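Local atomic coordinates of ferredoxin--NADP reductase, apicoplast (Plasmodium falciparum, PDB entry 3JQQ), a protein that uses FAD to exchange electrons between ferredoxin and NADP(H) in the apicoplast, and may serve the last step of isoprenoid precursor synthesis. Residues I7-V12 and L45-E50; L38-N43 and D149-T154; C54-Y59 and V116-H121. The protein carries 1 engineered substitution. All blocks are in the same frame, centred on the assembly; numbering follows the deposited sequence.

Contact 1. Residues I7-V12 and L45-E50; sequences INLYTV and LFKYLE
Y10 and F46 are turned toward each other by their first torsions. Y10 has CG anti to its carbonyl carbon (chi1 -61°), whereas F46 carries CG anti to its own backbone N (chi1 -162°). The two rings are thereby brought rim to rim. L9 and Y10 form a classic beta bulge opposite G155, beside strand 150-157 of the antiparallel FAD-binding barrel, and both point their side chains at segment 45-50. That segment is part of the loop between strands 35-41 and 53-56.

The two aromatic planes are nearly parallel, 14° apart, but neither ring lies over the other. Their centroids are 6.0 Å apart, too far to the side for a stack. The touching atoms are Y10 CD1 and F46 CD1, at 3.9 Å. F46 is the buried member and also packs on L16 and L153, so its ring joins the loop to the barrel interior.

The remaining contacts lie at the surface. The L9 branch CD2 crosses the base of the K47 side chain and approaches K47 CB to 3.6 Å. The K47 chain bends at chi2 and carries its amine away from segment 7-12. At the far end of the tyrosine the hydroxyl also touches L45 CB. The polar link across the contact is weak: Y10 OH donates to the backbone L45 O at 3.3 Å, with that oxygen at the ring edge and near its plane.

Contact 2. Residues L38-N43 and D149-T154; sequences LEINHN and DDIYLT
I40 faces both I151 and L153 and uses a different branch for each. Its CG1 stands anti to the carbonyl carbon (chi1 -67°) and the chain runs on extended to CD1. That methyl reaches I151, lying 4.1 Å from I151 CG2 and equally close to I151 CD1. The CG2 methyl of I40 takes the other direction, anti to the backbone N, and meets L153 CD2 at 4.1 Å. One isoleucine thus spans two residues of the opposite strand.

The two isoleucines have different rotamers. In I151 it is CG1 that is anti to the backbone N (chi1 -172°), which puts CG2 between the N and the carbonyl carbon. Their side chains cross at about a right angle, and both branches of I151, through CG2 and CD1, bear on the same methyl of I40. I40 and L153 instead approach tip to tip. L38 adds a looser touch from its CD1 to I151 CD1, at 4.3 Å.

All four residues are buried, and their contacts are purely apolar. I56 and C54 of strand 53-56, C18 of strand 16-25 and I118 of strand 114-123 pack around them. At the end of strand 38-41, N41 OD1 accepts from the backbone N of N43 in an Asx turn. The axes of strand segments 38-41 and 150-154 pass 9.0 Å apart at 81°. Such nearly orthogonal strands with apolar side chains between them are characteristic of the closed antiparallel beta-barrel in the FAD domain of ferredoxin-NADP reductases.

Contact 3. Residues C54-Y59 and V116-H121; sequences CGIIPY and VAIKIH. With FAD (flavin-adenine dinucleotide), chain I.
I56 and I118 meet tip to tip inside the antiparallel FAD-binding barrel, CD1 to CD1 at 3.7 Å. Both have CG1 anti to the carbonyl carbon and an extended chain, so each sends its end methyl straight at the other. Beside them C54 SG touches V116 CG2 at 3.9 Å. The sulfur takes the position between the backbone N and the carbonyl carbon (chi1 56°). These four buried side chains make up the tight part of the contact. Y103 of strand 101-104 packs on I56, V116 and I118, and I142 of helix 137-144 covers I118.

Beyond I56 and I118 the segments part. P58 turns to helix 137-144 and Y59 makes an edge-to-face pair with F141, reaching an exposed position. Segment 116-121 goes on along the cofactor instead. K119 and H121 are partly exposed there. The K119 amine forms a salt bridge with the bound adenosine-2'-5'-diphosphate and a hydrogen bond with N33. The imidazole of H121 lies beside the ribose of the FAD adenosine, with ND1 3.0 Å from FAD O3B.

The backbone of strand 116-119 reads the flavin edge while I118 points inward. A117 O and K119 N present an acceptor and a donor that match the imide N-H and a neighbouring carbonyl of the isoalloxazine. FAD N3 donates to A117 O at 2.8 Å with an angle of 160°. K119 N donates to FAD O2 at 3.0 Å, with an angle of 158°.

Contact 1 is a surface contact of two loops, whereas contacts 2 and 3 are buried between strands of one antiparallel sheet. Contacts 2 and 3 share its hydrogen bonding: L38 N probably bonds to V116 O, and G55 N probably bonds to T154 O. Their apolar side chains fill neighbouring parts of the barrel interior. F46 joins contact 1 to this core, with its CZ 3.6 Å from C54 CB and also against T154 O. The chemistry follows the place. Contact 1 mixes aromatic rims with a weak hydroxyl bond, contact 2 is apolar from one strand to the other, and contact 3 adds backbone bonds to the flavin.

Contact 1. Residues I7-V12 and L45-E50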
loop_
_atom_site.group_PDB
_atom_site.type_symbol
_atom_site.label_atom_id
_atom_site.label_comp_id
_atom_site.label_asym_id
_atom_site.label_seq_id
_atom_site.Cartn_x
_atom_site.Cartn_y
_atom_site.Cartn_z
ATOM N N ILE B 7 8.811 -10.211 -21.925
ATOM C CA ILE B 7 7.522 -9.886 -21.318
ATOM C C ILE B 7 6.415 -10.885 -21.689
ATOM O O ILE B 7 6.182 -11.164 -22.864
ATOM C CB ILE B 7 7.049 -8.462 -21.689
ATOM C CG1 ILE B 7 7.738 -7.415 -20.811
ATOM C CG2 ILE B 7 5.540 -8.346 -21.531
ATOM C CD1 ILE B 7 9.087 -6.959 -21.340
ATOM N N ASN B 8 5.746 -11.410 -20.668
ATOM C CA ASN B 8 4.564 -12.254 -20.852
ATOM C C ASN B 8 4.808 -13.597 -21.537
ATOM O O ASN B 8 3.885 -14.194 -22.093
ATOM C CB ASN B 8 3.453 -11.474 -21.559
ATOM C CG ASN B 8 2.773 -10.480 -20.641
ATOM O OD1 ASN B 8 2.559 -10.757 -19.459
ATOM N ND2 ASN B 8 2.429 -9.315 -21.178
ATOM N N LEU B 9 6.049 -14.070 -21.490
ATOM C CA LEU B 9 6.354 -15.421 -21.927
ATOM C C LEU B 9 5.454 -16.390 -21.176
ATOM O O LEU B 9 4.945 -17.356 -21.745
ATOM C CB LEU B 9 7.821 -15.755 -21.656
ATOM C CG LEU B 9 8.800 -15.573 -22.827
ATOM C CD1 LEU B 9 8.500 -14.298 -23.591
ATOM C CD2 LEU B 9 10.242 -15.587 -22.332
ATOM N N TYR B 10 5.264 -16.119 -19.890
ATOM C CA TYR B 10 4.369 -16.914 -19.071
ATOM C C TYR B 10 3.241 -16.052 -18.535
ATOM O O TYR B 10 3.458 -14.931 -18.074
ATOM C CB TYR B 10 5.137 -17.603 -17.943
ATOM C CG TYR B 10 6.196 -18.529 -18.478
ATOM C CD1 TYR B 10 7.522 -18.130 -18.550
ATOM C CD2 TYR B 10 5.862 -19.790 -18.956
ATOM C CE1 TYR B 10 8.490 -18.970 -19.058
ATOM C CE2 TYR B 10 6.823 -20.636 -19.466
ATOM C CZ TYR B 10 8.134 -20.222 -19.514
ATOM O OH TYR B 10 9.099 -21.061 -20.027
ATOM N N THR B 11 2.030 -16.585 -18.615
ATOM C CA THR B 11 0.842 -15.847 -18.237
ATOM C C THR B 11 0.046 -16.646 -17.220
ATOM O O THR B 11 0.451 -17.735 -16.815
ATOM C CB THR B 11 -0.050 -15.583 -19.456
ATOM O OG1 THR B 11 -0.634 -16.813 -19.903
ATOM C CG2 THR B 11 0.766 -14.974 -20.586
ATOM N N VAL B 12 -1.089 -16.097 -16.811
ATOM C CA VAL B 12 -1.970 -16.789 -15.890
ATOM C C VAL B 12 -2.553 -18.013 -16.587
ATOM O O VAL B 12 -3.007 -18.954 -15.935
ATOM C CB VAL B 12 -3.113 -15.875 -15.420
ATOM C CG1 VAL B 12 -3.563 -16.272 -14.026
ATOM C CG2 VAL B 12 -2.665 -14.421 -15.438
ATOM N N LEU B 45 14.350 -21.779 -17.716
ATOM C CA LEU B 45 13.200 -21.488 -18.577
ATOM C C LEU B 45 12.583 -20.096 -18.412
ATOM O O LEU B 45 11.983 -19.569 -19.349
ATOM C CB LEU B 45 12.115 -22.549 -18.383
ATOM C CG LEU B 45 12.024 -23.688 -19.401
ATOM C CD1 LEU B 45 13.383 -24.016 -20.016
ATOM C CD2 LEU B 45 11.403 -24.914 -18.752
ATOM N N PHE B 46 12.702 -19.513 -17.223
ATOM C CA PHE B 46 12.136 -18.187 -16.989
ATOM C C PHE B 46 13.100 -17.105 -17.467
ATOM O O PHE B 46 14.229 -16.993 -16.978
ATOM C CB PHE B 46 11.792 -17.982 -15.513
ATOM C CG PHE B 46 10.831 -16.858 -15.270
ATOM C CD1 PHE B 46 9.466 -17.065 -15.386
ATOM C CD2 PHE B 46 11.292 -15.591 -14.930
ATOM C CE1 PHE B 46 8.574 -16.038 -15.168
ATOM C CE2 PHE B 46 10.402 -14.555 -14.709
ATOM C CZ PHE B 46 9.043 -14.777 -14.827
ATOM N N LYS B 47 12.648 -16.309 -18.429
ATOM C CA LYS B 47 13.500 -15.296 -19.041
ATOM C C LYS B 47 13.137 -13.912 -18.535
ATOM O O LYS B 47 11.957 -13.545 -18.478
ATOM C CB LYS B 47 13.363 -15.351 -20.565
ATOM C CG LYS B 47 13.789 -16.673 -21.180
ATOM C CD LYS B 47 15.302 -16.760 -21.302
ATOM C CE LYS B 47 15.725 -18.069 -21.951
ATOM N NZ LYS B 47 17.181 -18.074 -22.270
ATOM N N TYR B 48 14.155 -13.145 -18.170
ATOM C CA TYR B 48 13.940 -11.821 -17.631
ATOM C C TYR B 48 15.208 -11.001 -17.741
ATOM O O TYR B 48 16.306 -11.541 -17.879
ATOM C CB TYR B 48 13.513 -11.907 -16.157
ATOM C CG TYR B 48 14.581 -12.473 -15.242
ATOM C CD1 TYR B 48 14.692 -13.841 -15.036
ATOM C CD2 TYR B 48 15.477 -11.638 -14.585
ATOM C CE1 TYR B 48 15.666 -14.365 -14.204
ATOM C CE2 TYR B 48 16.453 -12.154 -13.746
ATOM C CZ TYR B 48 16.545 -13.519 -13.563
ATOM O OH TYR B 48 17.511 -14.039 -12.731
ATOM N N LEU B 49 15.041 -9.687 -17.687
ATOM C CA LEU B 49 16.160 -8.779 -17.550
ATOM C C LEU B 49 16.164 -8.267 -16.121
ATOM O O LEU B 49 15.117 -8.235 -15.458
ATOM C CB LEU B 49 16.020 -7.600 -18.511
ATOM C CG LEU B 49 16.110 -7.890 -20.010
ATOM C CD1 LEU B 49 15.985 -6.602 -20.801
ATOM C CD2 LEU B 49 17.415 -8.599 -20.342
ATOM N N GLU B 50 17.334 -7.868 -15.641
ATOM C CA GLU B 50 17.420 -7.248 -14.336
ATOM C C GLU B 50 16.387 -6.122 -14.237
ATOM O O GLU B 50 16.243 -5.324 -15.164
ATOM C CB GLU B 50 18.834 -6.719 -14.087
ATOM C CG GLU B 50 19.882 -7.812 -13.864
ATOM C CD GLU B 50 20.304 -8.513 -15.150
ATOM O OE1 GLU B 50 20.073 -7.954 -16.243
ATOM O OE2 GLU B 50 20.869 -9.626 -15.064
#

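Contact 2. Residues L38-N43 and D149-T154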
loop_
_atom_site.group_PDB
_atom_site.type_symbol
_atom_site.label_atom_id
_atom_site.label_comp_id
_atom_site.label_asym_id
_atom_site.label_seq_id
_atom_site.Cartn_x
_atom_site.Cartn_y
_atom_site.Cartn_z
ATOM N N LEU B 38 13.268 -16.065 -1.365
ATOM C CA LEU B 38 13.043 -17.357 -2.006
ATOM C C LEU B 38 14.051 -17.594 -3.121
ATOM O O LEU B 38 14.176 -16.777 -4.029
ATOM C CB LEU B 38 11.628 -17.436 -2.591
ATOM C CG LEU B 38 10.411 -17.283 -1.675
ATOM C CD1 LEU B 38 9.124 -17.350 -2.483
ATOM C CD2 LEU B 38 10.412 -18.352 -0.587
ATOM N N GLU B 39 14.773 -18.708 -3.055
ATOM C CA GLU B 39 15.554 -19.144 -4.203
ATOM C C GLU B 39 14.691 -20.102 -5.013
ATOM O O GLU B 39 14.155 -21.072 -4.477
ATOM C CB GLU B 39 16.879 -19.800 -3.787
ATOM C CG GLU B 39 17.914 -19.817 -4.917
ATOM C CD GLU B 39 19.268 -20.369 -4.501
ATOM O OE1 GLU B 39 19.664 -20.181 -3.330
ATOM O OE2 GLU B 39 19.941 -20.985 -5.356
ATOM N N ILE B 40 14.541 -19.811 -6.302
ATOM C CA ILE B 40 13.618 -20.555 -7.152
ATOM C C ILE B 40 14.297 -21.148 -8.386
ATOM O O ILE B 40 14.944 -20.441 -9.154
ATOM C CB ILE B 40 12.434 -19.676 -7.585
ATOM C CG1 ILE B 40 11.557 -19.333 -6.376
ATOM C CG2 ILE B 40 11.612 -20.381 -8.661
ATOM C CD1 ILE B 40 10.398 -18.420 -6.697
ATOM N N ASN B 41 14.146 -22.465 -8.557
ATOM C CA ASN B 41 14.675 -23.165 -9.724
ATOM C C ASN B 41 13.623 -23.224 -10.823
ATOM O O ASN B 41 12.565 -23.835 -10.657
ATOM C CB ASN B 41 15.142 -24.573 -9.344
ATOM C CG ASN B 41 15.891 -25.274 -10.472
ATOM O OD1 ASN B 41 15.411 -25.360 -11.606
ATOM N ND2 ASN B 41 17.080 -25.792 -10.168
ATOM N N HIS B 42 13.923 -22.580 -11.937
ATOM C CA HIS B 42 12.989 -22.486 -13.048
ATOM C C HIS B 42 13.561 -23.225 -14.264
ATOM O O HIS B 42 13.033 -23.120 -15.372
ATOM C CB HIS B 42 12.744 -21.017 -13.386
ATOM C CG HIS B 42 14.000 -20.246 -13.653
ATOM N ND1 HIS B 42 14.570 -20.165 -14.912
ATOM C CD2 HIS B 42 14.812 -19.532 -12.827
ATOM C CE1 HIS B 42 15.671 -19.428 -14.848
ATOM N NE2 HIS B 42 15.842 -19.036 -13.599
ATOM N N ASN B 43 14.645 -23.966 -14.030
ATOM C CA ASN B 43 15.322 -24.754 -15.065
ATOM C C ASN B 43 15.786 -23.947 -16.274
ATOM O O ASN B 43 15.752 -24.432 -17.407
ATOM C CB ASN B 43 14.465 -25.946 -15.503
ATOM C CG ASN B 43 14.687 -27.170 -14.639
ATOM O OD1 ASN B 43 15.593 -27.196 -13.808
ATOM N ND2 ASN B 43 13.864 -28.194 -14.833
ATOM N N ASP B 149 8.697 -27.328 -2.613
ATOM C CA ASP B 149 7.311 -27.153 -3.041
ATOM C C ASP B 149 7.244 -26.599 -4.463
ATOM O O ASP B 149 8.181 -25.951 -4.929
ATOM C CB ASP B 149 6.562 -26.202 -2.104
ATOM C CG ASP B 149 5.980 -26.906 -0.898
ATOM O OD1 ASP B 149 6.183 -28.131 -0.764
ATOM O OD2 ASP B 149 5.317 -26.233 -0.082
ATOM N N ASP B 150 6.131 -26.860 -5.144
ATOM C CA ASP B 150 5.857 -26.245 -6.439
ATOM C C ASP B 150 5.448 -24.782 -6.254
ATOM O O ASP B 150 4.709 -24.449 -5.329
ATOM C CB ASP B 150 4.731 -26.991 -7.167
ATOM C CG ASP B 150 5.160 -28.357 -7.684
ATOM O OD1 ASP B 150 6.374 -28.648 -7.694
ATOM O OD2 ASP B 150 4.276 -29.143 -8.090
ATOM N N ILE B 151 5.942 -23.917 -7.127
ATOM C CA ILE B 151 5.479 -22.534 -7.180
ATOM C C ILE B 151 5.358 -22.112 -8.644
ATOM O O ILE B 151 6.234 -22.414 -9.459
ATOM C CB ILE B 151 6.404 -21.575 -6.396
ATOM C CG1 ILE B 151 5.783 -20.179 -6.307
ATOM C CG2 ILE B 151 7.786 -21.517 -7.030
ATOM C CD1 ILE B 151 6.589 -19.195 -5.474
ATOM N N TYR B 152 4.263 -21.435 -8.980
ATOM C CA TYR B 152 3.963 -21.123 -10.377
ATOM C C TYR B 152 4.145 -19.641 -10.716
ATOM O O TYR B 152 3.485 -18.770 -10.141
ATOM C CB TYR B 152 2.557 -21.605 -10.743
ATOM C CG TYR B 152 2.390 -23.109 -10.672
ATOM C CD1 TYR B 152 2.224 -23.754 -9.452
ATOM C CD2 TYR B 152 2.399 -23.885 -11.825
ATOM C CE1 TYR B 152 2.073 -25.130 -9.382
ATOM C CE2 TYR B 152 2.248 -25.261 -11.766
ATOM C CZ TYR B 152 2.085 -25.877 -10.541
ATOM O OH TYR B 152 1.933 -27.243 -10.479
ATOM N N LEU B 153 5.050 -19.379 -11.658
ATOM C CA LEU B 153 5.433 -18.022 -12.052
ATOM C C LEU B 153 4.808 -17.583 -13.376
ATOM O O LEU B 153 4.591 -18.398 -14.278
ATOM C CB LEU B 153 6.959 -17.910 -12.189
ATOM C CG LEU B 153 7.897 -17.808 -10.976
ATOM C CD1 LEU B 153 7.381 -16.816 -9.946
ATOM C CD2 LEU B 153 8.130 -19.166 -10.340
ATOM N N THR B 154 4.536 -16.284 -13.479
ATOM C CA THR B 154 4.196 -15.641 -14.745
ATOM C C THR B 154 5.234 -14.549 -14.995
ATOM O O THR B 154 5.930 -14.135 -14.065
ATOM C CB THR B 154 2.809 -14.986 -14.697
ATOM O OG1 THR B 154 2.847 -13.850 -13.822
ATOM C CG2 THR B 154 1.758 -15.974 -14.211
#

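Contact 3. Residues C54-Y59 and V116-H121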
loop_
_atom_site.group_PDB
_atom_site.type_symbol
_atom_site.label_atom_id
_atom_site.label_comp_id
_atom_site.label_asym_id
_atom_site.label_seq_id
_atom_site.Cartn_x
_atom_site.Cartn_y
_atom_site.Cartn_z
ATOM N N CYS B 54 8.218 -10.849 -11.561
ATOM C CA CYS B 54 7.501 -12.044 -11.943
ATOM C C CYS B 54 6.195 -12.022 -11.180
ATOM O O CYS B 54 6.049 -11.280 -10.209
ATOM C CB CYS B 54 8.302 -13.295 -11.580
ATOM S SG CYS B 54 8.756 -13.396 -9.830
ATOM N N GLY B 55 5.238 -12.819 -11.628
ATOM C CA GLY B 55 4.021 -13.020 -10.869
ATOM C C GLY B 55 4.093 -14.376 -10.189
ATOM O O GLY B 55 4.646 -15.331 -10.737
ATOM N N ILE B 56 3.560 -14.453 -8.978
ATOM C CA ILE B 56 3.403 -15.729 -8.306
ATOM C C ILE B 56 1.910 -15.983 -8.159
ATOM O O ILE B 56 1.174 -15.111 -7.699
ATOM C CB ILE B 56 4.063 -15.733 -6.914
ATOM C CG1 ILE B 56 5.591 -15.675 -7.037
ATOM C CG2 ILE B 56 3.648 -16.968 -6.133
ATOM C CD1 ILE B 56 6.309 -15.519 -5.709
ATOM N N ILE B 57 1.459 -17.165 -8.572
ATOM C CA ILE B 57 0.057 -17.543 -8.403
ATOM C C ILE B 57 -0.103 -18.454 -7.194
ATOM O O ILE B 57 0.238 -19.633 -7.252
ATOM C CB ILE B 57 -0.505 -18.264 -9.645
ATOM C CG1 ILE B 57 -0.301 -17.417 -10.900
ATOM C CG2 ILE B 57 -1.984 -18.587 -9.450
ATOM C CD1 ILE B 57 -0.507 -18.187 -12.188
ATOM N N PRO B 58 -0.632 -17.910 -6.092
ATOM C CA PRO B 58 -0.780 -18.684 -4.863
ATOM C C PRO B 58 -1.738 -19.860 -5.037
ATOM O O PRO B 58 -2.781 -19.720 -5.677
ATOM C CB PRO B 58 -1.368 -17.672 -3.871
ATOM C CG PRO B 58 -1.194 -16.323 -4.503
ATOM C CD PRO B 58 -1.200 -16.557 -5.975
ATOM N N TYR B 59 -1.370 -21.008 -4.472
ATOM C CA TYR B 59 -2.228 -22.194 -4.442
ATOM C C TYR B 59 -2.589 -22.768 -5.820
ATOM O O TYR B 59 -3.559 -23.517 -5.946
ATOM C CB TYR B 59 -3.500 -21.922 -3.628
ATOM C CG TYR B 59 -3.238 -21.388 -2.234
ATOM C CD1 TYR B 59 -2.864 -22.236 -1.196
ATOM C CD2 TYR B 59 -3.367 -20.031 -1.955
ATOM C CE1 TYR B 59 -2.623 -21.747 0.078
ATOM C CE2 TYR B 59 -3.130 -19.534 -0.688
ATOM C CZ TYR B 59 -2.759 -20.395 0.326
ATOM O OH TYR B 59 -2.526 -19.897 1.585
ATOM N N VAL B 116 13.723 -13.654 -5.039
ATOM C CA VAL B 116 12.566 -12.823 -4.764
ATOM C C VAL B 116 12.484 -12.620 -3.256
ATOM O O VAL B 116 12.759 -13.545 -2.490
ATOM C CB VAL B 116 11.271 -13.484 -5.277
ATOM C CG1 VAL B 116 10.145 -13.311 -4.268
ATOM C CG2 VAL B 116 10.888 -12.921 -6.644
ATOM N N ALA B 117 12.142 -11.408 -2.830
ATOM C CA ALA B 117 11.976 -11.120 -1.407
ATOM C C ALA B 117 10.544 -10.696 -1.123
ATOM O O ALA B 117 10.060 -9.699 -1.666
ATOM C CB ALA B 117 12.952 -10.049 -0.957
ATOM N N ILE B 118 9.873 -11.456 -0.266
ATOM C CA ILE B 118 8.450 -11.265 -0.024
ATOM C C ILE B 118 8.154 -10.944 1.433
ATOM O O ILE B 118 8.418 -11.746 2.327
ATOM C CB ILE B 118 7.643 -12.510 -0.441
ATOM C CG1 ILE B 118 7.852 -12.804 -1.927
ATOM C CG2 ILE B 118 6.160 -12.320 -0.135
ATOM C CD1 ILE B 118 7.099 -14.011 -2.416
ATOM N N LYS B 119 7.609 -9.754 1.655
ATOM C CA LYS B 119 7.136 -9.338 2.965
ATOM C C LYS B 119 5.831 -10.070 3.260
ATOM O O LYS B 119 4.952 -10.157 2.404
ATOM C CB LYS B 119 6.914 -7.822 2.974
ATOM C CG LYS B 119 6.580 -7.206 4.335
ATOM C CD LYS B 119 6.196 -5.736 4.164
ATOM C CE LYS B 119 5.547 -5.150 5.417
ATOM N NZ LYS B 119 6.526 -4.456 6.306
ATOM N N ILE B 120 5.718 -10.619 4.464
ATOM C CA ILE B 120 4.514 -11.334 4.863
ATOM C C ILE B 120 3.568 -10.375 5.570
ATOM O O ILE B 120 3.859 -9.894 6.664
ATOM C CB ILE B 120 4.835 -12.532 5.768
ATOM C CG1 ILE B 120 5.812 -13.480 5.065
ATOM C CG2 ILE B 120 3.565 -13.267 6.167
ATOM C CD1 ILE B 120 5.340 -13.953 3.700
ATOM N N HIS B 121 2.445 -10.088 4.920
ATOM C CA HIS B 121 1.464 -9.143 5.435
ATOM C C HIS B 121 0.518 -9.809 6.436
ATOM O O HIS B 121 -0.004 -10.892 6.180
ATOM C CB HIS B 121 0.681 -8.525 4.272
ATOM C CG HIS B 121 1.527 -7.701 3.350
ATOM N ND1 HIS B 121 1.541 -6.324 3.385
ATOM C CD2 HIS B 121 2.405 -8.060 2.382
ATOM C CE1 HIS B 121 2.383 -5.869 2.473
ATOM N NE2 HIS B 121 2.920 -6.903 1.851
HETATM P PA FAD I . -3.552 -9.239 -0.165
HETATM O O1A FAD I . -3.657 -8.948 -1.643
HETATM O O2A FAD I . -4.337 -10.477 0.197
HETATM O O5B FAD I . -4.031 -7.957 0.691
HETATM C C5B FAD I . -3.331 -6.734 0.609
HETATM C C4B FAD I . -3.141 -6.126 1.996
HETATM O O4B FAD I . -4.384 -6.012 2.668
HETATM C C3B FAD I . -2.251 -6.997 2.864
HETATM O O3B FAD I . -1.459 -6.158 3.669
HETATM C C2B FAD I . -3.226 -7.758 3.739
HETATM O O2B FAD I . -2.676 -8.008 5.012
HETATM C C1B FAD I . -4.424 -6.829 3.827
HETATM N N9A FAD I . -5.701 -7.564 3.866
HETATM C C8A FAD I . -6.140 -8.514 2.982
HETATM N N7A FAD I . -7.369 -8.930 3.373
HETATM C C5A FAD I . -7.719 -8.254 4.489
HETATM C C6A FAD I . -8.855 -8.291 5.290
HETATM N N6A FAD I . -9.819 -9.177 5.048
HETATM N N1A FAD I . -8.929 -7.465 6.392
HETATM C C2A FAD I . -7.884 -6.615 6.689
HETATM N N3A FAD I . -6.761 -6.588 5.890
HETATM C C4A FAD I . -6.681 -7.394 4.807
HETATM N N1 FAD I . 5.874 -7.246 -2.560
HETATM C C2 FAD I . 6.944 -7.866 -1.955
HETATM O O2 FAD I . 6.800 -8.352 -0.832
HETATM N N3 FAD I . 8.163 -7.939 -2.602
HETATM C C4 FAD I . 8.317 -7.388 -3.856
HETATM O O4 FAD I . 9.402 -7.451 -4.429
HETATM C C4X FAD I . 7.239 -6.760 -4.467
HETATM N N5 FAD I . 7.388 -6.209 -5.722
HETATM C C5X FAD I . 6.310 -5.590 -6.317
HETATM C C6 FAD I . 6.463 -5.033 -7.583
HETATM C C7 FAD I . 5.389 -4.408 -8.198
HETATM C C7M FAD I . 5.558 -3.808 -9.566
HETATM C C8 FAD I . 4.161 -4.342 -7.540
HETATM C C8M FAD I . 2.983 -3.666 -8.185
HETATM C C9 FAD I . 4.012 -4.898 -6.275
HETATM C C9A FAD I . 5.082 -5.522 -5.656
HETATM N N10 FAD I . 4.923 -6.082 -4.398
HETATM C C10 FAD I . 6.013 -6.692 -3.811
HETATM C "C1'" FAD I . 3.561 -6.182 -3.737
HETATM C "C2'" FAD I . 2.983 -7.601 -3.818
HETATM O "O2'" FAD I . 2.677 -7.895 -5.159
HETATM C "C3'" FAD I . 1.689 -7.846 -3.025
HETATM O "O3'" FAD I . 0.800 -6.760 -3.168
HETATM C "C4'" FAD I . 1.915 -8.143 -1.543
HETATM O "O4'" FAD I . 2.615 -9.360 -1.425
HETATM C "C5'" FAD I . 0.582 -8.286 -0.817
HETATM O "O5'" FAD I . -0.107 -9.362 -1.411
HETATM P P FAD I . -1.016 -10.368 -0.543
HETATM O O1P FAD I . -1.809 -11.256 -1.474
HETATM O O2P FAD I . -0.184 -11.190 0.415
HETATM O O3P FAD I . -2.009 -9.394 0.265
#